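Local atomic coordinates of indole-3-pyruvate decarboxylase (PDB entry 2NXW), a protein that catalyses the thiamine diphosphate- and magnesium-dependent decarboxylation of indole-3-pyruvate to indole-3-acetaldehyde, a step in the biosynthesis of the plant hormone auxin. Residues Leu23-Leu28 against Phe51-Glu56; Leu27-Lys32 against Thr57-Leu62; Ser224-Val229 against Asp291-Leu296; Val253-Met258 against Thr268-Thr273; Met400-Phe405 against Gly543-Thr548. One frame throughout, in Å; residues are numbered along the deposited sequence.

Contact 1: residues Leu23-Leu28 against Phe51-Glu56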
# COMPACT_ATOMS: atom_id res chain seq x y z
N LEU A 23 3.78 24.73 -29.30
CA LEU A 23 4.21 24.05 -28.09
C LEU A 23 5.15 22.88 -28.43
O LEU A 23 6.21 22.73 -27.82
CB LEU A 23 2.99 23.54 -27.31
CG LEU A 23 3.25 22.90 -25.95
CD1 LEU A 23 1.99 23.01 -25.09
CD2 LEU A 23 3.64 21.44 -26.14
N ALA A 24 4.78 22.07 -29.42
CA ALA A 24 5.62 20.93 -29.80
C ALA A 24 7.01 21.38 -30.25
O ALA A 24 8.01 20.74 -29.93
CB ALA A 24 4.94 20.12 -30.91
N GLU A 25 7.07 22.48 -31.00
CA GLU A 25 8.35 23.01 -31.49
C GLU A 25 9.20 23.49 -30.32
O GLU A 25 10.41 23.26 -30.28
CB GLU A 25 8.11 24.19 -32.45
CG GLU A 25 7.21 23.89 -33.64
CD GLU A 25 7.01 25.09 -34.57
OE1 GLU A 25 6.55 26.16 -34.11
OE2 GLU A 25 7.31 24.96 -35.78
N ALA A 26 8.56 24.17 -29.37
CA ALA A 26 9.26 24.67 -28.19
C ALA A 26 9.86 23.51 -27.40
O ALA A 26 10.97 23.61 -26.88
CB ALA A 26 8.30 25.47 -27.31
N LEU A 27 9.12 22.41 -27.31
CA LEU A 27 9.60 21.24 -26.58
C LEU A 27 10.78 20.60 -27.31
O LEU A 27 11.80 20.30 -26.69
CB LEU A 27 8.47 20.23 -26.42
CG LEU A 27 8.87 18.85 -25.86
CD1 LEU A 27 9.51 19.00 -24.48
CD2 LEU A 27 7.64 17.97 -25.78
N LEU A 28 10.65 20.40 -28.62
CA LEU A 28 11.74 19.82 -29.39
C LEU A 28 12.99 20.68 -29.29
O LEU A 28 14.09 20.17 -29.14
CB LEU A 28 11.33 19.64 -30.86
CG LEU A 28 10.23 18.58 -31.12
CD1 LEU A 28 9.74 18.69 -32.55
CD2 LEU A 28 10.78 17.17 -30.84
N PHE A 51 3.84 14.17 -34.18
CA PHE A 51 4.81 13.59 -35.10
C PHE A 51 4.93 14.43 -36.37
O PHE A 51 5.99 14.48 -36.98
CB PHE A 51 4.45 12.14 -35.44
CG PHE A 51 4.96 11.13 -34.43
CD1 PHE A 51 4.49 11.13 -33.12
CD2 PHE A 51 5.91 10.18 -34.81
CE1 PHE A 51 4.95 10.19 -32.20
CE2 PHE A 51 6.38 9.23 -33.90
CZ PHE A 51 5.89 9.24 -32.59
N LYS A 52 3.83 15.09 -36.75
CA LYS A 52 3.82 15.94 -37.94
C LYS A 52 4.78 17.10 -37.72
O LYS A 52 5.57 17.44 -38.60
CB LYS A 52 2.41 16.48 -38.21
CG LYS A 52 2.33 17.48 -39.37
CD LYS A 52 0.89 17.88 -39.65
CE LYS A 52 0.82 18.94 -40.74
NZ LYS A 52 -0.59 19.28 -41.09
N VAL A 53 4.71 17.72 -36.54
CA VAL A 53 5.62 18.83 -36.25
C VAL A 53 7.06 18.32 -36.25
O VAL A 53 7.95 18.95 -36.81
CB VAL A 53 5.30 19.47 -34.88
CG1 VAL A 53 6.36 20.51 -34.52
CG2 VAL A 53 3.92 20.12 -34.92
N ALA A 54 7.29 17.17 -35.62
CA ALA A 54 8.64 16.64 -35.58
C ALA A 54 9.20 16.38 -36.98
O ALA A 54 10.34 16.73 -37.27
CB ALA A 54 8.67 15.35 -34.76
N GLU A 55 8.39 15.77 -37.84
CA GLU A 55 8.84 15.46 -39.19
C GLU A 55 9.04 16.69 -40.06
O GLU A 55 10.01 16.79 -40.81
CB GLU A 55 7.85 14.54 -39.88
CG GLU A 55 8.27 14.13 -41.27
CD GLU A 55 7.28 13.21 -41.93
OE1 GLU A 55 6.30 13.71 -42.53
OE2 GLU A 55 7.46 11.98 -41.83
N GLU A 56 8.10 17.63 -39.96
CA GLU A 56 8.19 18.82 -40.78
C GLU A 56 9.28 19.80 -40.35
O GLU A 56 9.95 20.39 -41.21
CB GLU A 56 6.82 19.51 -40.82
CG GLU A 56 5.87 18.82 -41.79
CD GLU A 56 4.46 19.35 -41.71
OE1 GLU A 56 4.27 20.51 -41.28
OE2 GLU A 56 3.53 18.61 -42.09

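Contact 2: residues Leu27-Lys32 against Thr57-Leu62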
# COMPACT_ATOMS: atom_id res chain seq x y z
N LEU A 27 9.12 22.41 -27.31
CA LEU A 27 9.60 21.24 -26.58
C LEU A 27 10.78 20.60 -27.31
O LEU A 27 11.80 20.30 -26.69
CB LEU A 27 8.47 20.23 -26.42
CG LEU A 27 8.87 18.85 -25.86
CD1 LEU A 27 9.51 19.00 -24.48
CD2 LEU A 27 7.64 17.97 -25.78
N LEU A 28 10.65 20.40 -28.62
CA LEU A 28 11.74 19.82 -29.39
C LEU A 28 12.99 20.68 -29.29
O LEU A 28 14.09 20.17 -29.14
CB LEU A 28 11.33 19.64 -30.86
CG LEU A 28 10.23 18.58 -31.12
CD1 LEU A 28 9.74 18.69 -32.55
CD2 LEU A 28 10.78 17.17 -30.84
N ARG A 29 12.81 22.00 -29.33
CA ARG A 29 13.96 22.90 -29.22
C ARG A 29 14.59 22.84 -27.83
O ARG A 29 15.81 22.88 -27.70
CB ARG A 29 13.53 24.34 -29.56
CG ARG A 29 13.25 24.54 -31.04
CD ARG A 29 12.82 25.98 -31.35
NE ARG A 29 12.54 26.15 -32.78
CZ ARG A 29 13.46 26.09 -33.74
NH1 ARG A 29 14.73 25.87 -33.43
NH2 ARG A 29 13.11 26.25 -35.01
N ALA A 30 13.76 22.74 -26.79
CA ALA A 30 14.26 22.65 -25.42
C ALA A 30 15.09 21.38 -25.24
O ALA A 30 16.09 21.37 -24.52
CB ALA A 30 13.09 22.65 -24.44
N LEU A 31 14.66 20.30 -25.89
CA LEU A 31 15.39 19.04 -25.80
C LEU A 31 16.73 19.16 -26.53
O LEU A 31 17.76 18.73 -26.02
CB LEU A 31 14.55 17.91 -26.41
CG LEU A 31 13.32 17.54 -25.57
CD1 LEU A 31 12.31 16.75 -26.40
CD2 LEU A 31 13.78 16.76 -24.33
N LYS A 32 16.71 19.76 -27.71
CA LYS A 32 17.93 19.95 -28.48
C LYS A 32 18.90 20.86 -27.71
O LYS A 32 20.11 20.62 -27.71
CB LYS A 32 17.61 20.55 -29.85
CG LYS A 32 18.84 20.68 -30.73
CD LYS A 32 18.51 21.24 -32.08
CE LYS A 32 19.76 21.34 -32.94
NZ LYS A 32 19.48 21.91 -34.28
N THR A 57 9.48 19.95 -39.05
CA THR A 57 10.50 20.88 -38.55
C THR A 57 11.90 20.28 -38.51
O THR A 57 12.89 21.01 -38.61
CB THR A 57 10.17 21.37 -37.14
OG1 THR A 57 10.24 20.27 -36.22
CG2 THR A 57 8.78 22.00 -37.09
N GLN A 58 11.99 18.96 -38.36
CA GLN A 58 13.28 18.29 -38.28
C GLN A 58 14.19 18.90 -37.21
O GLN A 58 15.41 18.94 -37.38
CB GLN A 58 13.97 18.31 -39.64
CG GLN A 58 13.33 17.43 -40.71
CD GLN A 58 13.45 15.95 -40.40
OE1 GLN A 58 14.54 15.46 -40.08
NE2 GLN A 58 12.34 15.22 -40.49
N ILE A 59 13.62 19.37 -36.11
CA ILE A 59 14.43 19.95 -35.04
C ILE A 59 15.34 18.84 -34.48
O ILE A 59 16.50 19.07 -34.15
CB ILE A 59 13.55 20.55 -33.93
CG1 ILE A 59 12.81 21.78 -34.47
CG2 ILE A 59 14.41 20.93 -32.73
CD1 ILE A 59 11.78 22.36 -33.52
N LEU A 60 14.77 17.64 -34.38
CA LEU A 60 15.50 16.47 -33.93
C LEU A 60 15.23 15.40 -34.98
O LEU A 60 14.12 15.30 -35.49
CB LEU A 60 14.99 15.95 -32.58
CG LEU A 60 15.22 16.75 -31.29
CD1 LEU A 60 14.59 16.00 -30.13
CD2 LEU A 60 16.71 16.95 -31.06
N PRO A 61 16.26 14.63 -35.35
CA PRO A 61 16.07 13.57 -36.35
C PRO A 61 14.99 12.64 -35.80
O PRO A 61 15.06 12.24 -34.63
CB PRO A 61 17.44 12.91 -36.40
CG PRO A 61 18.37 14.06 -36.13
CD PRO A 61 17.68 14.79 -35.00
N LEU A 62 14.01 12.30 -36.63
CA LEU A 62 12.92 11.42 -36.20
C LEU A 62 13.13 10.00 -36.70
O LEU A 62 13.16 9.75 -37.90
CB LEU A 62 11.59 11.97 -36.72
CG LEU A 62 10.32 11.15 -36.46
CD1 LEU A 62 10.03 11.09 -34.96
CD2 LEU A 62 9.15 11.79 -37.20
O HOH W 1 17.75 21.10 -35.92

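Contact 3: residues Ser224-Val229 against Asp291-Leu296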
# COMPACT_ATOMS: atom_id res chain seq x y z
N SER A 224 41.86 0.09 5.14
CA SER A 224 41.80 -0.34 3.75
C SER A 224 40.71 0.41 2.98
O SER A 224 39.69 -0.17 2.57
CB SER A 224 41.53 -1.85 3.67
OG SER A 224 41.66 -2.32 2.33
N PRO A 225 40.90 1.71 2.78
CA PRO A 225 39.92 2.52 2.06
C PRO A 225 39.91 2.16 0.58
O PRO A 225 40.91 1.71 0.02
CB PRO A 225 40.40 3.94 2.30
CG PRO A 225 41.89 3.78 2.37
CD PRO A 225 42.04 2.54 3.22
N VAL A 226 38.75 2.35 -0.05
CA VAL A 226 38.60 2.07 -1.47
C VAL A 226 37.70 3.12 -2.10
O VAL A 226 36.65 3.45 -1.55
CB VAL A 226 37.94 0.69 -1.71
CG1 VAL A 226 37.62 0.52 -3.19
CG2 VAL A 226 38.84 -0.42 -1.20
N LEU A 227 38.13 3.66 -3.24
CA LEU A 227 37.31 4.64 -3.96
C LEU A 227 36.67 3.90 -5.13
O LEU A 227 37.38 3.34 -5.97
CB LEU A 227 38.15 5.80 -4.50
CG LEU A 227 37.38 6.73 -5.46
CD1 LEU A 227 36.32 7.48 -4.66
CD2 LEU A 227 38.32 7.72 -6.12
N MET A 228 35.34 3.87 -5.17
CA MET A 228 34.61 3.23 -6.27
C MET A 228 34.03 4.31 -7.18
O MET A 228 33.32 5.21 -6.72
CB MET A 228 33.47 2.35 -5.74
CG MET A 228 33.95 1.17 -4.92
SD MET A 228 32.74 -0.18 -4.95
CE MET A 228 33.14 -0.92 -6.53
N VAL A 229 34.37 4.24 -8.46
CA VAL A 229 33.89 5.20 -9.45
C VAL A 229 32.68 4.55 -10.11
O VAL A 229 32.79 3.47 -10.72
CB VAL A 229 35.01 5.54 -10.44
CG1 VAL A 229 34.49 6.48 -11.52
CG2 VAL A 229 36.16 6.20 -9.68
N ASP A 291 37.07 -0.99 4.93
CA ASP A 291 36.52 -0.33 6.11
C ASP A 291 36.38 1.17 5.86
O ASP A 291 36.26 1.98 6.79
CB ASP A 291 37.42 -0.62 7.34
CG ASP A 291 38.83 -0.08 7.18
OD1 ASP A 291 39.32 0.05 6.04
OD2 ASP A 291 39.47 0.21 8.22
N GLY A 292 36.40 1.54 4.58
CA GLY A 292 36.26 2.92 4.15
C GLY A 292 35.95 2.88 2.67
O GLY A 292 36.78 3.26 1.83
N LEU A 293 34.76 2.39 2.34
CA LEU A 293 34.31 2.25 0.96
C LEU A 293 33.55 3.48 0.47
O LEU A 293 32.41 3.72 0.85
CB LEU A 293 33.42 1.01 0.84
CG LEU A 293 32.95 0.58 -0.55
CD1 LEU A 293 34.15 0.21 -1.43
CD2 LEU A 293 32.01 -0.60 -0.41
N PHE A 294 34.20 4.27 -0.38
CA PHE A 294 33.60 5.49 -0.91
C PHE A 294 32.92 5.19 -2.24
O PHE A 294 33.59 5.06 -3.27
CB PHE A 294 34.71 6.54 -1.07
CG PHE A 294 34.22 7.93 -1.39
CD1 PHE A 294 32.87 8.24 -1.48
CD2 PHE A 294 35.16 8.95 -1.59
CE1 PHE A 294 32.45 9.55 -1.77
CE2 PHE A 294 34.75 10.25 -1.87
CZ PHE A 294 33.40 10.55 -1.96
N LEU A 295 31.59 5.06 -2.22
CA LEU A 295 30.82 4.78 -3.42
C LEU A 295 30.46 6.12 -4.05
O LEU A 295 29.47 6.76 -3.66
CB LEU A 295 29.54 4.01 -3.07
CG LEU A 295 29.73 2.67 -2.37
CD1 LEU A 295 28.37 2.08 -2.03
CD2 LEU A 295 30.52 1.73 -3.27
N LEU A 296 31.25 6.53 -5.03
CA LEU A 296 31.02 7.80 -5.69
C LEU A 296 30.03 7.66 -6.84
O LEU A 296 30.42 7.34 -7.97
CB LEU A 296 32.37 8.37 -6.18
CG LEU A 296 32.41 9.83 -6.64
CD1 LEU A 296 32.14 10.76 -5.47
CD2 LEU A 296 33.77 10.13 -7.26

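Contact 4: residues Val253-Met258 against Thr268-Thr273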
# COMPACT_ATOMS: atom_id res chain seq x y z
N VAL A 253 41.59 2.36 -6.38
CA VAL A 253 40.44 2.71 -7.21
C VAL A 253 39.84 1.48 -7.88
O VAL A 253 40.57 0.62 -8.38
CB VAL A 253 40.88 3.69 -8.32
CG1 VAL A 253 39.69 4.08 -9.18
CG2 VAL A 253 41.50 4.93 -7.69
N VAL A 254 38.52 1.42 -7.90
CA VAL A 254 37.78 0.32 -8.52
C VAL A 254 36.53 0.92 -9.18
O VAL A 254 36.06 1.97 -8.78
CB VAL A 254 37.33 -0.72 -7.46
CG1 VAL A 254 36.47 -1.82 -8.08
CG2 VAL A 254 38.55 -1.33 -6.79
N THR A 255 36.01 0.28 -10.22
CA THR A 255 34.79 0.80 -10.83
C THR A 255 33.66 -0.19 -10.65
O THR A 255 33.92 -1.37 -10.41
CB THR A 255 34.92 1.05 -12.36
OG1 THR A 255 35.35 -0.16 -13.00
CG2 THR A 255 35.90 2.16 -12.65
N THR A 256 32.43 0.29 -10.71
CA THR A 256 31.28 -0.60 -10.66
C THR A 256 31.03 -0.97 -12.12
O THR A 256 31.68 -0.42 -13.02
CB THR A 256 30.01 0.10 -10.15
OG1 THR A 256 29.76 1.26 -10.95
CG2 THR A 256 30.17 0.47 -8.68
N PHE A 257 30.09 -1.86 -12.38
CA PHE A 257 29.80 -2.25 -13.76
C PHE A 257 29.44 -1.03 -14.63
O PHE A 257 29.92 -0.90 -15.75
CB PHE A 257 28.64 -3.25 -13.81
CG PHE A 257 28.22 -3.59 -15.21
CD1 PHE A 257 29.01 -4.42 -16.00
CD2 PHE A 257 27.06 -3.04 -15.75
CE1 PHE A 257 28.65 -4.68 -17.32
CE2 PHE A 257 26.70 -3.30 -17.07
CZ PHE A 257 27.49 -4.12 -17.85
N MET A 258 28.59 -0.15 -14.11
CA MET A 258 28.18 1.03 -14.86
C MET A 258 29.28 2.08 -14.93
O MET A 258 29.15 3.07 -15.66
CB MET A 258 26.91 1.64 -14.27
CG MET A 258 25.69 0.75 -14.37
SD MET A 258 24.81 0.85 -15.95
CE MET A 258 24.03 -0.81 -16.04
N THR A 268 45.92 7.21 -11.88
CA THR A 268 45.57 6.15 -10.93
C THR A 268 44.29 5.50 -11.46
O THR A 268 43.18 5.79 -11.00
CB THR A 268 45.36 6.69 -9.49
OG1 THR A 268 44.26 7.61 -9.46
CG2 THR A 268 46.62 7.41 -9.00
N PRO A 269 44.43 4.61 -12.45
CA PRO A 269 43.31 3.91 -13.08
C PRO A 269 42.73 2.82 -12.19
O PRO A 269 43.35 2.39 -11.22
CB PRO A 269 43.93 3.35 -14.36
CG PRO A 269 45.31 2.99 -13.90
CD PRO A 269 45.72 4.18 -13.05
N PRO A 270 41.51 2.37 -12.50
CA PRO A 270 40.87 1.32 -11.70
C PRO A 270 41.68 0.02 -11.73
O PRO A 270 42.24 -0.33 -12.77
CB PRO A 270 39.51 1.16 -12.37
CG PRO A 270 39.23 2.52 -12.91
CD PRO A 270 40.57 2.90 -13.50
N LEU A 271 41.73 -0.67 -10.60
CA LEU A 271 42.43 -1.94 -10.50
C LEU A 271 41.61 -2.99 -11.24
O LEU A 271 42.13 -4.03 -11.65
CB LEU A 271 42.56 -2.36 -9.03
CG LEU A 271 43.42 -1.46 -8.14
CD1 LEU A 271 43.13 -1.75 -6.68
CD2 LEU A 271 44.89 -1.69 -8.46
N GLY A 272 40.32 -2.70 -11.39
CA GLY A 272 39.41 -3.59 -12.07
C GLY A 272 37.98 -3.16 -11.84
O GLY A 272 37.72 -2.09 -11.26
N THR A 273 37.04 -3.98 -12.30
CA THR A 273 35.62 -3.71 -12.15
C THR A 273 34.98 -4.71 -11.19
O THR A 273 35.09 -5.92 -11.38
CB THR A 273 34.91 -3.80 -13.51
OG1 THR A 273 35.45 -2.82 -14.40
CG2 THR A 273 33.41 -3.57 -13.36

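Contact 5: residues Met400-Phe405 against Gly543-Thr548. With TPP (thiamine diphosphate), chain E.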
# COMPACT_ATOMS: atom_id res chain seq x y z
N MET A 400 20.60 -9.22 -21.93
CA MET A 400 20.81 -9.98 -20.71
C MET A 400 20.87 -11.45 -21.12
O MET A 400 20.05 -11.91 -21.92
CB MET A 400 19.64 -9.77 -19.74
CG MET A 400 19.70 -10.64 -18.49
SD MET A 400 21.21 -10.38 -17.55
CE MET A 400 20.93 -11.51 -16.20
N GLY A 401 21.85 -12.16 -20.56
CA GLY A 401 22.05 -13.58 -20.88
C GLY A 401 23.55 -13.84 -20.86
O GLY A 401 24.32 -12.99 -20.44
N ASP A 402 23.98 -15.02 -21.29
CA ASP A 402 25.42 -15.28 -21.29
C ASP A 402 26.14 -14.33 -22.25
O ASP A 402 27.35 -14.13 -22.14
CB ASP A 402 25.71 -16.75 -21.64
CG ASP A 402 27.09 -17.19 -21.18
OD1 ASP A 402 27.71 -16.47 -20.36
OD2 ASP A 402 27.55 -18.26 -21.63
N CYS A 403 25.41 -13.71 -23.17
CA CYS A 403 26.04 -12.74 -24.06
C CYS A 403 26.68 -11.60 -23.24
O CYS A 403 27.77 -11.13 -23.58
CB CYS A 403 25.01 -12.16 -25.05
SG CYS A 403 23.55 -11.38 -24.30
N LEU A 404 26.04 -11.19 -22.15
CA LEU A 404 26.56 -10.14 -21.29
C LEU A 404 27.79 -10.64 -20.51
O LEU A 404 28.79 -9.94 -20.39
CB LEU A 404 25.49 -9.68 -20.29
CG LEU A 404 25.98 -8.68 -19.23
CD1 LEU A 404 26.69 -7.49 -19.87
CD2 LEU A 404 24.79 -8.23 -18.41
N PHE A 405 27.69 -11.85 -19.97
CA PHE A 405 28.80 -12.41 -19.23
C PHE A 405 30.02 -12.61 -20.13
O PHE A 405 31.16 -12.47 -19.68
CB PHE A 405 28.36 -13.73 -18.58
CG PHE A 405 27.43 -13.54 -17.41
CD1 PHE A 405 27.91 -13.63 -16.10
CD2 PHE A 405 26.09 -13.22 -17.61
CE1 PHE A 405 27.06 -13.41 -15.01
CE2 PHE A 405 25.24 -12.99 -16.52
CZ PHE A 405 25.73 -13.08 -15.22
N GLY A 543 24.79 -26.08 -22.04
CA GLY A 543 25.74 -26.49 -21.02
C GLY A 543 27.12 -25.85 -21.16
O GLY A 543 27.99 -26.06 -20.31
N VAL A 544 27.33 -25.09 -22.23
CA VAL A 544 28.62 -24.44 -22.47
C VAL A 544 28.46 -22.97 -22.14
O VAL A 544 27.68 -22.26 -22.79
CB VAL A 544 29.04 -24.64 -23.93
CG1 VAL A 544 30.43 -24.06 -24.17
CG2 VAL A 544 29.05 -26.15 -24.25
N LEU A 545 29.19 -22.52 -21.12
CA LEU A 545 29.08 -21.16 -20.61
C LEU A 545 30.36 -20.35 -20.69
O LEU A 545 31.46 -20.90 -20.78
CB LEU A 545 28.67 -21.21 -19.14
CG LEU A 545 27.58 -22.21 -18.77
CD1 LEU A 545 27.38 -22.23 -17.26
CD2 LEU A 545 26.29 -21.84 -19.48
N SER A 546 30.21 -19.03 -20.64
CA SER A 546 31.36 -18.15 -20.61
C SER A 546 32.06 -18.38 -19.27
O SER A 546 31.44 -18.89 -18.33
CB SER A 546 30.92 -16.68 -20.68
OG SER A 546 30.20 -16.30 -19.51
N ASP A 547 33.33 -18.01 -19.16
CA ASP A 547 34.02 -18.20 -17.88
C ASP A 547 33.38 -17.37 -16.76
O ASP A 547 33.29 -17.81 -15.60
CB ASP A 547 35.50 -17.82 -18.00
CG ASP A 547 36.29 -18.78 -18.89
OD1 ASP A 547 35.77 -19.84 -19.28
OD2 ASP A 547 37.45 -18.45 -19.19
N THR A 548 32.93 -16.17 -17.09
CA THR A 548 32.32 -15.32 -16.07
C THR A 548 30.99 -15.89 -15.59
O THR A 548 30.70 -15.85 -14.39
CB THR A 548 32.15 -13.88 -16.61
OG1 THR A 548 33.43 -13.40 -17.06
CG2 THR A 548 31.61 -12.95 -15.54
N1' TPP E . 11.79 -11.72 -19.35
C2' TPP E . 12.45 -10.55 -19.45
CM2 TPP E . 11.82 -9.40 -20.22
N3' TPP E . 13.64 -10.39 -18.87
C4' TPP E . 14.25 -11.38 -18.16
N4' TPP E . 15.43 -11.13 -17.53
C5' TPP E . 13.62 -12.67 -18.08
C6' TPP E . 12.35 -12.79 -18.69
C7' TPP E . 14.25 -13.87 -17.35
N3 TPP E . 15.53 -14.40 -18.00
C2 TPP E . 16.71 -14.03 -17.49
S1 TPP E . 17.89 -14.87 -18.48
C5 TPP E . 16.76 -15.70 -19.53
C4 TPP E . 15.51 -15.29 -19.06
CM4 TPP E . 14.20 -15.80 -19.71
C6 TPP E . 17.13 -16.61 -20.64
C7 TPP E . 17.82 -15.81 -21.75
O7 TPP E . 17.93 -16.70 -22.83
PA TPP E . 18.90 -16.16 -23.96
O1A TPP E . 18.50 -14.79 -24.50
O2A TPP E . 18.83 -17.23 -25.05
O3A TPP E . 20.41 -16.07 -23.45
PB TPP E . 21.12 -17.34 -22.66
O1B TPP E . 20.80 -18.65 -23.38
O2B TPP E . 22.64 -16.98 -22.71
O3B TPP E . 20.67 -17.38 -21.21
O HOH W 2 25.98 -19.70 -23.35
O HOH W 3 33.25 -14.43 -19.61

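Contact 1: residues Leu23-Leu28 against Phe51-Glu56
Val-53 pushes its branched end against Ala-24 where helices 23-33 and 48-57 cross, their short segments meeting at 57° with axes 9.5 Å apart. Alanine suits this place: its CA lies 6.8 Å from that of Val-53, and its single methyl, 3.9 Å from Val-53 CG1, leaves room for the valine. The tightly packed, buried part is completed by Leu-28 one turn on, whose CD1 rests 3.8 Å from Ala-54 CA, so that another small residue gives a leucine space against the helix backbone. With CG1 anti to the backbone N (chi1 173°), Val-53 turns this methyl toward both Ala-24 and Glu-25.

On the partly exposed flank Glu-25 adds its aliphatic stem, CG lying 3.6 Å from Val-53 CG1, a close touch but a small one, and the two side chains cross at about a right angle. The carboxylate looks to its own helix start, where OE1 accepts the N-H of Lys-22. Away from this interface Lys-52 forms a salt bridge to Glu-488 of the second subunit. The meeting of the helices is therefore purely apolar and sets no directional bond between them; shape and burial hold it, while charge serves the flank and the subunit boundary.

Contact 2: residues Leu27-Lys32 against Thr57-Leu62
Ile-59 drives its two methyl ends into helix 23-33, and the contact is chiefly apolar. Its CG2 lies 3.8 Å from Leu-28 CB, while CD1 reaches past it to Arg-29 CG, 3.6 Å away. A beta-branched isoleucine is apt here because one methyl can lie against the helix backbone near Leu-28 O as the other extends to the next residue. Leu-60 flanks it with both branches: CD1 meets Leu-28 CD2 at 4.0 Å and also touches Leu-31 CB, whereas CD2 lies 3.9 Å from Lys-32 CB.

Two long, exposed chains close the solvent side. Ile-59 CD1 sits over one face of the Arg-29 guanidinium, off its centre, and the side chains cross at about a right angle. Lys-32 leaves its helix with CG anti to the backbone N (chi1 -176°) and stays extended to the tip, which carries CD to 3.6 Å from Ile-59 O.

The polar links are few. A water donates to Ile-59 O at 3.0 Å and lies near Lys-32 NZ, at a distance too short to be relied on. Thr-57 OG1 bonds back to Val-53 O in its own helix and takes only a weak bond from Ile-59 N.

Gln-58, with positive phi, breaks helix 48-57, and the chain then turns into strand 62-64. This is the return leg of a beta-alpha-beta crossover from strand 39-41, laid over a neighbouring helix as in the parallel alpha/beta fold of thiamine diphosphate enzymes.

Contact 3: residues Ser224-Val229 against Asp291-Leu296
Asp-291 holds CG between its backbone N and carbonyl carbon (chi1 62°), a torsion that swings the carboxylate to Ser-224, where OD1 accepts the N-H at 2.7 Å on its syn side. OD2 takes the N-H of Thr-223, so the one side chain grips two successive amides just ahead of strand 225-229. Were an alanine to stand here, both N-H groups would probably be left without this acceptor, and the entry into the strand would be less firmly fixed.

Beyond this clasp strands 225-229 and 292-296 run parallel, with Phe-294 N bonding to Val-226 O at 2.8 Å and Met-228 N to Phe-294 O at the same length. Alternate residues go to opposite faces. On one, Leu-227 CD1 approaches the Phe-294 ring obliquely, 3.6 Å from CD2, and the side chains lie side by side; helix 239-249 covers Leu-227 and Leu-296. On the other, the flexible Met-228 chain lies against two leucines of the neighbouring strand, its CG 3.6 Å from Leu-293 CD1 and its SD 3.4 Å from Leu-295 CD2. Bulky apolar residues suit both faces because helices pack on each, Val-287 of helix 281-288 meeting Met-228 and Leu-293. The chemistry thus divides by place: backbone hydrogen bonds fix the register of the central-domain sheet, oily side chains bury it, and a carboxylate secures its polar entrance.

Contact 4: residues Val253-Met258 against Thr268-Thr273
Thr-255 sets its methyl against the ring of Pro-270, the two side chains crossing at a slant with CG2 only 3.4 Å from Pro-270 CG, tighter than usual van der Waals contact. Its hydroxyl, placed between backbone N and carbonyl carbon (chi1 55°), turns the other way and lies 3.0 Å from Thr-273 OG1. A threonine can thus show a methyl to the proline and oxygen to its like. A glycine in its place would probably open a gap beside the proline ring and leave the Thr-273 hydroxyl without this polar neighbour.

Val-253 meets the same ring from another direction, its CG1 4.1 Å from Pro-270 CG, so the rigid proline sits against both residues. Thr-273 directs CG2 to Thr-256 O, 3.6 Å away. Between these side chains the backbones are joined by two nearly straight bonds, from Leu-271 N to Val-253 O at 2.8 Å and from Thr-255 N to Gly-272 O at 3.1 Å.

Val-254 points its own backbone N-H and C=O to strand 225-229 on the far side. Residues 268-273 therefore run along the outer edge of strand 253-255, an edge strand of the mixed central-domain sheet, pairing with amides that a sheet's last strand leaves over.

Contact 5: residues Met400-Phe405 against Gly543-Thr548
Asp-402 bridges from the cofactor to Ser-546. Its CB lies 3.3 Å from O2B of the thiamine diphosphate, the same oxygen that accepts the residue's own backbone N-H at 2.8 Å. CG then stands anti to the backbone N (chi1 -159°), which carries the carboxylate away from the diphosphate and across to the other segment. There the two oxygens share the work: OD1 accepts the hydroxyl of Ser-546 at 2.6 Å, and OD2 takes the N-H of that residue at 2.9 Å. Both use their syn lone pairs, so the serine is held in a two-pronged grip for which a flat carboxylate with two acceptor oxygens is well suited. OD2 also lies 3.4 Å from Leu-545 CA and next to a water near Val-544 O.

Each partner stands at a helix start. Gly-401 is the N-cap of helix 402-407, where a side chain would run into the diphosphate, and the amide after it binds the cofactor in the C-terminal thiamine diphosphate domain. Ser-546 is the N-cap of helix 547-558, its OG also accepting the N-H of Leu-549.

About one helical turn on from Asp-402, Phe-405 brings CB to 3.3 Å from Ser-546 OG, and its CD1 is 3.8 Å from Thr-548 CG2. Phe-552 and Phe-305 meet this ring edge-to-face. A water donates to Phe-405 O and accepts the N-H of Thr-548.

Contacts 1 and 2 share Leu-28 and helix 23-33 in the N-terminal domain, yet the first is a buried helix crossing while the second runs out to an exposed rim of long charged chains. Contacts 3 and 4 are joined through the central-domain sheet, where strand 225-229 bonds to strand 253-255; contact 3 is largely buried and joined by regular parallel strand pairing, contact 4 closes the sheet's edge with a partly exposed loop, and it is nested inside the chain loop that contact 3 closes. Contact 5, buried beside the cofactor, relies on carboxylate bonds rather than apolar or sheet pairing. It touches contact 4 through Phe-257 and Leu-404, whereas contact 1 lies about 43 Å away between centres.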